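Local coordinates for conjugal transfer protein TRWB (Escherichia coli, PDB 1E9R) that probably couples the DNA-processing complex to the secretion channel in bacterial conjugation, as a hexameric, ATP-driven DNA motor, at residues Glu156-Leu161 with Phe187-Ala193; Phe181-Arg185 with Ser204-Thr208. Residue numbers count along the deposited sequence, not the author numbering.

How the contacts relate
Contacts 1 and 2 sit in the helical region inserted between strands 103-105 and 243-247 of the nucleotide-binding sheet, which corresponds to the all-alpha domain of this coupling protein. Their centres are 13 Å apart, on the same side of the chain's centre and about 33 and 35 Å from it (centre to centre). Their segments alternate along the chain: 156-161, 181-185, 187-193, 204-208. Helix 181-188 is shared, its first turn facing helix 201-217 in contact 2 and its last residues, with the loop that follows, lying on helix 141-163 in contact 1. The short helix thus links two longer ones, and residues of both contacts touch neighbouring subunits of the hexamer.

Contact 1: Glu156-Leu161 with Phe187-Ala193; sequences ETAKKL and FLEGTLA
Within the all-alpha domain, Glu-156 to Leu-161 of helix 141-163 face Phe-187 and Leu-188 of helix 181-188 and the loop after it, where a type II turn runs from Leu-188 to Thr-191. Gly-190 (phi/psi 96/-12) suits the turn's third position, where a CB would clash with the preceding carbonyl. The CA pairs set the register: Glu-156 with Thr-191 at 6.3 Å, Thr-157 with Leu-188 at 6.9 Å.

Part of the turn's polar demand is met locally: Gly-190 N donates to Glu-194 OE1, and Leu-188 O accepts from Thr-191 N (2.8 Å) and, very closely, from Thr-191 OG1 (2.4 Å). With chi1 p, Thr-191 OG1 also receives Ala-193 N (3.3 Å), an ST turn. The amide in between, Leu-192 N, donates to Glu-156 OE1 of the helix (3.0 Å). With chi1 and chi2 both m, Glu-156 also turns OE2 to a salt bridge with Lys-159 NZ (3.0 Å), so both carboxylate oxygens are engaged. Thr-157 OG1 bonds back to Leu-153 O.

Lys-160 is fully extended, all chi angles t. Its NZ gives a very short hydrogen bond to Phe-187 O (2.5 Å) and lies 4.3 Å from the centroid of the Phe-187 ring, a cation-pi contact over the face that Lys-160 CD also covers by CH-pi (3.9 Å to the centroid). Leu-161 CD2 reaches Phe-187 CZ at 3.9 Å, and Trp-175 stacks on the same ring.

Lys-160 and Glu-156 thus hold the residues flanking the turn by hydrogen bonds, ammonium to the Phe-187 carbonyl and carboxylate to the Leu-192 amide, alongside apolar packing.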
loop_
_atom_site.group_PDB
_atom_site.type_symbol
_atom_site.label_atom_id
_atom_site.label_comp_id
_atom_site.label_asym_id
_atom_site.label_seq_id
_atom_site.Cartn_x
_atom_site.Cartn_y
_atom_site.Cartn_z
ATOM N N GLU B 156 33.255 -8.738 -14.424
ATOM C CA GLU B 156 34.474 -8.097 -14.909
ATOM C C GLU B 156 35.718 -8.633 -14.191
ATOM O O GLU B 156 36.739 -8.883 -14.831
ATOM C CB GLU B 156 34.383 -6.579 -14.759
ATOM C CG GLU B 156 33.417 -5.933 -15.744
ATOM C CD GLU B 156 33.659 -6.372 -17.190
ATOM O OE1 GLU B 156 34.784 -6.185 -17.704
ATOM O OE2 GLU B 156 32.722 -6.906 -17.819
ATOM N N THR B 157 35.636 -8.821 -12.877
ATOM C CA THR B 157 36.773 -9.343 -12.122
ATOM C C THR B 157 37.090 -10.758 -12.585
ATOM O O THR B 157 38.229 -11.070 -12.912
ATOM C CB THR B 157 36.483 -9.374 -10.605
ATOM O OG1 THR B 157 36.220 -8.047 -10.148
ATOM C CG2 THR B 157 37.677 -9.931 -9.836
ATOM N N ALA B 158 36.069 -11.608 -12.615
ATOM C CA ALA B 158 36.230 -12.994 -13.034
ATOM C C ALA B 158 36.721 -13.082 -14.471
ATOM O O ALA B 158 37.568 -13.915 -14.782
ATOM C CB ALA B 158 34.914 -13.740 -12.886
ATOM N N LYS B 159 36.196 -12.227 -15.342
ATOM C CA LYS B 159 36.599 -12.228 -16.747
ATOM C C LYS B 159 38.099 -11.958 -16.900
ATOM O O LYS B 159 38.761 -12.575 -17.734
ATOM C CB LYS B 159 35.812 -11.176 -17.527
ATOM C CG LYS B 159 35.926 -11.302 -19.032
ATOM C CD LYS B 159 35.303 -10.097 -19.743
ATOM C CE LYS B 159 33.816 -9.895 -19.391
ATOM N NZ LYS B 159 33.198 -8.734 -20.124
ATOM N N LYS B 160 38.630 -11.038 -16.093
ATOM C CA LYS B 160 40.054 -10.694 -16.138
ATOM C C LYS B 160 40.936 -11.806 -15.561
ATOM O O LYS B 160 41.992 -12.115 -16.116
ATOM C CB LYS B 160 40.317 -9.389 -15.383
ATOM C CG LYS B 160 41.762 -8.918 -15.471
ATOM C CD LYS B 160 41.952 -7.508 -14.904
ATOM C CE LYS B 160 43.419 -7.080 -14.954
ATOM N NZ LYS B 160 43.623 -5.680 -14.478
ATOM N N LEU B 161 40.508 -12.393 -14.447
ATOM C CA LEU B 161 41.239 -13.492 -13.831
ATOM C C LEU B 161 41.347 -14.648 -14.832
ATOM O O LEU B 161 42.397 -15.275 -14.967
ATOM C CB LEU B 161 40.520 -13.965 -12.566
ATOM C CG LEU B 161 40.624 -13.041 -11.355
ATOM C CD1 LEU B 161 39.737 -13.561 -10.248
ATOM C CD2 LEU B 161 42.070 -12.965 -10.887
ATOM N N PHE B 187 42.998 -2.956 -10.133
ATOM C CA PHE B 187 42.818 -4.240 -10.790
ATOM C C PHE B 187 41.773 -4.090 -11.889
ATOM O O PHE B 187 41.919 -4.630 -12.983
ATOM C CB PHE B 187 42.352 -5.301 -9.803
ATOM C CG PHE B 187 42.221 -6.654 -10.420
ATOM C CD1 PHE B 187 43.346 -7.426 -10.671
ATOM C CD2 PHE B 187 40.979 -7.132 -10.816
ATOM C CE1 PHE B 187 43.242 -8.658 -11.310
ATOM C CE2 PHE B 187 40.859 -8.362 -11.455
ATOM C CZ PHE B 187 41.995 -9.127 -11.704
ATOM N N LEU B 188 40.717 -3.341 -11.591
ATOM C CA LEU B 188 39.645 -3.120 -12.557
ATOM C C LEU B 188 40.041 -2.277 -13.760
ATOM O O LEU B 188 39.366 -2.320 -14.793
ATOM C CB LEU B 188 38.436 -2.489 -11.872
ATOM C CG LEU B 188 37.665 -3.477 -11.002
ATOM C CD1 LEU B 188 36.558 -2.749 -10.261
ATOM C CD2 LEU B 188 37.103 -4.595 -11.883
ATOM N N GLU B 189 41.119 -1.505 -13.637
ATOM C CA GLU B 189 41.572 -0.691 -14.763
ATOM C C GLU B 189 41.746 -1.624 -15.955
ATOM O O GLU B 189 42.304 -2.712 -15.828
ATOM C CB GLU B 189 42.905 -0.017 -14.452
ATOM C CG GLU B 189 42.805 1.250 -13.633
ATOM C CD GLU B 189 44.167 1.699 -13.122
ATOM O OE1 GLU B 189 45.155 1.601 -13.886
ATOM O OE2 GLU B 189 44.253 2.149 -11.957
ATOM N N GLY B 190 41.256 -1.211 -17.113
ATOM C CA GLY B 190 41.380 -2.059 -18.278
ATOM C C GLY B 190 40.141 -2.902 -18.519
ATOM O O GLY B 190 39.999 -3.515 -19.580
ATOM N N THR B 191 39.241 -2.950 -17.537
ATOM C CA THR B 191 38.000 -3.710 -17.685
ATOM C C THR B 191 36.830 -2.752 -17.887
ATOM O O THR B 191 36.980 -1.528 -17.743
ATOM C CB THR B 191 37.686 -4.552 -16.442
ATOM O OG1 THR B 191 37.418 -3.684 -15.333
ATOM C CG2 THR B 191 38.853 -5.456 -16.109
ATOM N N LEU B 192 35.669 -3.313 -18.213
ATOM C CA LEU B 192 34.476 -2.510 -18.422
ATOM C C LEU B 192 34.014 -1.824 -17.139
ATOM O O LEU B 192 33.229 -0.878 -17.189
ATOM C CB LEU B 192 33.355 -3.382 -18.978
ATOM C CG LEU B 192 33.579 -3.907 -20.397
ATOM C CD1 LEU B 192 32.408 -4.792 -20.799
ATOM C CD2 LEU B 192 33.726 -2.731 -21.362
ATOM N N ALA B 193 34.520 -2.289 -16.000
ATOM C CA ALA B 193 34.152 -1.724 -14.706
ATOM C C ALA B 193 35.127 -0.656 -14.209
ATOM O O ALA B 193 34.971 -0.128 -13.100
ATOM C CB ALA B 193 34.044 -2.833 -13.666
#

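Contact 2: Phe181-Arg185 with Ser204-Thr208; sequences FDDLR and SKALT
Helices 181-188 and 201-217 meet nearly at right angles: the axes of 181-185 and 204-208 make an angle of 95° and approach to 12.1 Å, a gap that large side chains must bridge. The nearest CA atoms, those of Phe-181 and Thr-208, are 8.4 Å apart. Phe-181, its chi1 off the wells at -141°, reaches across with a flat ring. Leu-207 CD1 sits over one face, 3.5 Å from the ring centroid, a CH-pi contact; at the ring edge Phe-181 CZ lies 3.4 Å from Ser-204 O, and Phe-181 CE1 is 3.6 Å from Thr-208 OG1, which hydrogen-bonds to Ser-200 of a third subunit. This near-perpendicular crossing lies in the all-alpha domain and borders a subunit interface of the ring. One turn on, Leu-184 points toward the partner, its CD1 3.8 Å from Leu-207 CD2; both leucines also touch Leu-153 of helix 141-163. Arg-185 starts out sideways, but its long side chain brings the guanidinium to the partner: NH2 is 3.2 Å from Ser-204 OG, and NE hydrogen-bonds to Phe-197 O.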
loop_
_atom_site.group_PDB
_atom_site.type_symbol
_atom_site.label_atom_id
_atom_site.label_comp_id
_atom_site.label_asym_id
_atom_site.label_seq_id
_atom_site.Cartn_x
_atom_site.Cartn_y
_atom_site.Cartn_z
ATOM N N PHE B 181 39.946 -0.882 -1.405
ATOM C CA PHE B 181 39.160 -0.170 -2.399
ATOM C C PHE B 181 40.030 0.264 -3.557
ATOM O O PHE B 181 39.686 0.061 -4.719
ATOM C CB PHE B 181 38.556 1.071 -1.768
ATOM C CG PHE B 181 37.160 1.369 -2.220
ATOM C CD1 PHE B 181 36.112 0.506 -1.906
ATOM C CD2 PHE B 181 36.876 2.553 -2.887
ATOM C CE1 PHE B 181 34.801 0.822 -2.239
ATOM C CE2 PHE B 181 35.563 2.878 -3.224
ATOM C CZ PHE B 181 34.524 2.008 -2.895
ATOM N N ASP B 182 41.164 0.871 -3.222
ATOM C CA ASP B 182 42.090 1.362 -4.230
ATOM C C ASP B 182 42.738 0.290 -5.084
ATOM O O ASP B 182 42.818 0.441 -6.301
ATOM C CB ASP B 182 43.179 2.208 -3.584
ATOM C CG ASP B 182 42.630 3.452 -2.922
ATOM O OD1 ASP B 182 41.389 3.578 -2.791
ATOM O OD2 ASP B 182 43.445 4.307 -2.526
ATOM N N ASP B 183 43.213 -0.784 -4.464
ATOM C CA ASP B 183 43.849 -1.841 -5.236
ATOM C C ASP B 183 42.856 -2.474 -6.178
ATOM O O ASP B 183 43.212 -2.836 -7.301
ATOM C CB ASP B 183 44.428 -2.906 -4.319
ATOM C CG ASP B 183 45.606 -2.400 -3.527
ATOM O OD1 ASP B 183 46.465 -1.720 -4.126
ATOM O OD2 ASP B 183 45.679 -2.687 -2.313
ATOM N N LEU B 184 41.612 -2.606 -5.713
ATOM C CA LEU B 184 40.552 -3.189 -6.526
ATOM C C LEU B 184 40.411 -2.316 -7.755
ATOM O O LEU B 184 40.448 -2.802 -8.887
ATOM C CB LEU B 184 39.234 -3.198 -5.767
ATOM C CG LEU B 184 38.226 -4.276 -6.169
ATOM C CD1 LEU B 184 36.878 -3.906 -5.576
ATOM C CD2 LEU B 184 38.123 -4.410 -7.676
ATOM N N ARG B 185 40.243 -1.018 -7.515
ATOM C CA ARG B 185 40.118 -0.038 -8.590
ATOM C C ARG B 185 41.227 -0.249 -9.620
ATOM O O ARG B 185 40.978 -0.272 -10.821
ATOM C CB ARG B 185 40.222 1.377 -8.022
ATOM C CG ARG B 185 38.998 1.864 -7.263
ATOM C CD ARG B 185 38.141 2.724 -8.166
ATOM N NE ARG B 185 36.986 3.301 -7.485
ATOM C CZ ARG B 185 37.058 4.113 -6.437
ATOM N NH1 ARG B 185 38.235 4.438 -5.933
ATOM N NH2 ARG B 185 35.950 4.593 -5.891
ATOM N N SER B 204 31.313 5.311 -5.782
ATOM C CA SER B 204 31.984 4.653 -4.660
ATOM C C SER B 204 30.983 3.850 -3.863
ATOM O O SER B 204 31.279 2.750 -3.396
ATOM C CB SER B 204 32.635 5.682 -3.728
ATOM O OG SER B 204 33.782 6.265 -4.324
ATOM N N LYS B 205 29.799 4.425 -3.697
ATOM C CA LYS B 205 28.730 3.778 -2.966
ATOM C C LYS B 205 28.324 2.508 -3.706
ATOM O O LYS B 205 28.087 1.452 -3.098
ATOM C CB LYS B 205 27.545 4.721 -2.862
ATOM C CG LYS B 205 26.323 4.065 -2.295
ATOM C CD LYS B 205 25.199 5.058 -2.133
ATOM C CE LYS B 205 23.942 4.352 -1.635
ATOM N NZ LYS B 205 22.795 5.288 -1.484
ATOM N N ALA B 206 28.250 2.620 -5.029
ATOM C CA ALA B 206 27.901 1.488 -5.870
ATOM C C ALA B 206 28.926 0.368 -5.679
ATOM O O ALA B 206 28.553 -0.786 -5.490
ATOM C CB ALA B 206 27.849 1.919 -7.318
ATOM N N LEU B 207 30.215 0.711 -5.707
ATOM C CA LEU B 207 31.278 -0.284 -5.523
ATOM C C LEU B 207 31.119 -0.947 -4.161
ATOM O O LEU B 207 31.168 -2.172 -4.053
ATOM C CB LEU B 207 32.665 0.366 -5.589
ATOM C CG LEU B 207 33.842 -0.438 -6.165
ATOM C CD1 LEU B 207 35.149 0.051 -5.556
ATOM C CD2 LEU B 207 33.666 -1.907 -5.883
ATOM N N THR B 208 30.940 -0.127 -3.124
ATOM C CA THR B 208 30.769 -0.627 -1.764
ATOM C C THR B 208 29.622 -1.617 -1.716
ATOM O O THR B 208 29.730 -2.665 -1.077
ATOM C CB THR B 208 30.451 0.506 -0.768
ATOM O OG1 THR B 208 31.621 1.292 -0.542
ATOM C CG2 THR B 208 30.003 -0.060 0.546
#